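Local coordinates for protein putative isocitrate dehydrogenase, NAD-dependent (Methylococcus capsulatus, PDB 6LKY) that probably catalyses the NAD-dependent oxidative decarboxylation of isocitrate, probably with a magnesium ion, as a member of the isocitrate and isopropylmalate dehydrogenase family, at residues Glu306-Gly311 with Ala327-Ala332. The protein carries 1 engineered substitution. Residues are numbered along the deposited sequence; the frame is centred on the assembly and turned at random.
Sequences EVIEDG and AQMAEA
Val307 and Ala332 meet through methyl groups where the C-terminal end of helix 294-310 packs against helix 326-337. Both methyls of Val307 face the one methyl of Ala332 side by side, CG1 and CG2 each lying 4.0 Å from Ala332 CB. With CG1 anti to the backbone N (chi1 170°), CG2 is left beside that N and also rests against the backbone carbonyl of Ala332, Val307 CG2 to Ala332 O measuring 3.7 Å. The CA atoms of Val307 and Ala332 are the nearest pair across the segments, 6.6 Å apart.

The second apolar touch is longer in reach: Met329, fully extended from chi1 (-173°) to chi3 (-176°), carries its terminal methyl across to Ile308, where Met329 CE lies 3.9 Å from Ile308 CG1. Thr278 of helix 278-290 touches both of these side chains, and Ile333 and Arg336 continue the cover over Val307. The Met329 side chain is about 8 Å from a bound NAD.

No hydrogen bond joins the two segments. Gly311, the first residue past helix 294-310, has positive phi and turns the chain out of the helix, while Gly311 N still bonds to Val307 O at 3.1 Å. This is buried helix-helix packing between the last two helices of the isocitrate/isopropylmalate dehydrogenase fold.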
loop_
_atom_site.group_PDB
_atom_site.type_symbol
_atom_site.label_atom_id
_atom_site.label_comp_id
_atom_site.label_asym_id
_atom_site.label_seq_id
_atom_site.Cartn_x
_atom_site.Cartn_y
_atom_site.Cartn_z
ATOM N N GLU A 306 -21.263 21.270 -1.565
ATOM C CA GLU A 306 -22.217 21.968 -0.710
ATOM C C GLU A 306 -22.993 20.986 0.161
ATOM O O GLU A 306 -23.180 21.223 1.362
ATOM C CB GLU A 306 -23.172 22.810 -1.559
ATOM C CG GLU A 306 -22.559 24.118 -2.074
ATOM C CD GLU A 306 -23.302 24.694 -3.273
ATOM O OE1 GLU A 306 -24.328 24.105 -3.682
ATOM O OE2 GLU A 306 -22.848 25.728 -3.818
ATOM N N VAL A 307 -23.438 19.868 -0.421
ATOM C CA VAL A 307 -24.224 18.917 0.363
ATOM C C VAL A 307 -23.371 18.277 1.455
ATOM O O VAL A 307 -23.837 18.073 2.583
ATOM C CB VAL A 307 -24.859 17.859 -0.554
ATOM C CG1 VAL A 307 -25.461 16.725 0.279
ATOM C CG2 VAL A 307 -25.913 18.499 -1.444
ATOM N N ILE A 308 -22.108 17.965 1.156
ATOM C CA ILE A 308 -21.271 17.315 2.164
ATOM C C ILE A 308 -20.884 18.304 3.259
ATOM O O ILE A 308 -20.872 17.962 4.449
ATOM C CB ILE A 308 -20.025 16.687 1.507
ATOM C CG1 ILE A 308 -20.416 15.474 0.652
ATOM C CG2 ILE A 308 -18.988 16.325 2.573
ATOM C CD1 ILE A 308 -19.306 14.965 -0.250
ATOM N N GLU A 309 -20.576 19.546 2.876
ATOM C CA GLU A 309 -20.264 20.584 3.855
ATOM C C GLU A 309 -21.453 20.846 4.772
ATOM O O GLU A 309 -21.286 20.978 5.988
ATOM C CB GLU A 309 -19.838 21.862 3.124
ATOM C CG GLU A 309 -18.968 22.833 3.927
ATOM C CD GLU A 309 -19.763 23.720 4.881
ATOM O OE1 GLU A 309 -20.821 24.245 4.466
ATOM O OE2 GLU A 309 -19.322 23.906 6.040
ATOM N N ASP A 310 -22.667 20.901 4.210
ATOM C CA ASP A 310 -23.858 21.085 5.037
ATOM C C ASP A 310 -24.001 19.961 6.059
ATOM O O ASP A 310 -24.201 20.213 7.253
ATOM C CB ASP A 310 -25.104 21.165 4.153
ATOM C CG ASP A 310 -26.382 21.351 4.961
ATOM O OD1 ASP A 310 -26.924 20.348 5.475
ATOM O OD2 ASP A 310 -26.841 22.503 5.090
ATOM N N GLY A 311 -23.895 18.709 5.608
ATOM C CA GLY A 311 -23.841 17.577 6.511
ATOM C C GLY A 311 -25.165 17.038 7.009
ATOM O O GLY A 311 -25.167 16.159 7.874
ATOM N N ALA A 327 -30.719 7.522 -1.701
ATOM C CA ALA A 327 -31.677 8.329 -2.463
ATOM C C ALA A 327 -31.824 9.759 -1.909
ATOM O O ALA A 327 -31.812 10.709 -2.707
ATOM C CB ALA A 327 -33.024 7.606 -2.544
ATOM N N GLN A 328 -31.987 9.939 -0.572
ATOM C CA GLN A 328 -31.751 11.260 0.048
ATOM C C GLN A 328 -30.639 12.043 -0.564
ATOM O O GLN A 328 -30.830 13.164 -1.049
ATOM C CB GLN A 328 -31.325 11.202 1.520
ATOM C CG GLN A 328 -31.758 12.349 2.562
ATOM C CD GLN A 328 -32.970 12.356 3.423
ATOM O OE1 GLN A 328 -33.235 11.428 4.163
ATOM N NE2 GLN A 328 -33.533 13.570 3.548
ATOM N N MET A 329 -29.434 11.541 -0.337
ATOM C CA MET A 329 -28.249 12.294 -0.667
ATOM C C MET A 329 -28.260 12.659 -2.134
ATOM O O MET A 329 -27.914 13.790 -2.500
ATOM C CB MET A 329 -27.017 11.481 -0.287
ATOM C CG MET A 329 -25.761 12.267 -0.438
ATOM S SD MET A 329 -24.311 11.458 0.238
ATOM C CE MET A 329 -23.124 12.767 -0.035
ATOM N N ALA A 330 -28.733 11.733 -2.982
ATOM C CA ALA A 330 -28.854 12.042 -4.402
ATOM C C ALA A 330 -29.840 13.201 -4.630
ATOM O O ALA A 330 -29.578 14.092 -5.441
ATOM C CB ALA A 330 -29.282 10.791 -5.190
ATOM N N GLU A 331 -30.993 13.205 -3.937
ATOM C CA GLU A 331 -31.966 14.287 -4.134
ATOM C C GLU A 331 -31.416 15.609 -3.662
ATOM O O GLU A 331 -31.583 16.614 -4.352
ATOM C CB GLU A 331 -33.296 14.005 -3.437
ATOM C CG GLU A 331 -34.467 13.751 -4.394
ATOM C CD GLU A 331 -34.664 14.955 -5.354
ATOM O OE1 GLU A 331 -34.669 14.722 -6.593
ATOM O OE2 GLU A 331 -34.664 16.185 -4.922
ATOM N N ALA A 332 -30.707 15.614 -2.520
ATOM C CA ALA A 332 -30.039 16.832 -2.048
ATOM C C ALA A 332 -29.064 17.372 -3.087
ATOM O O ALA A 332 -29.043 18.582 -3.385
ATOM C CB ALA A 332 -29.308 16.572 -0.726
#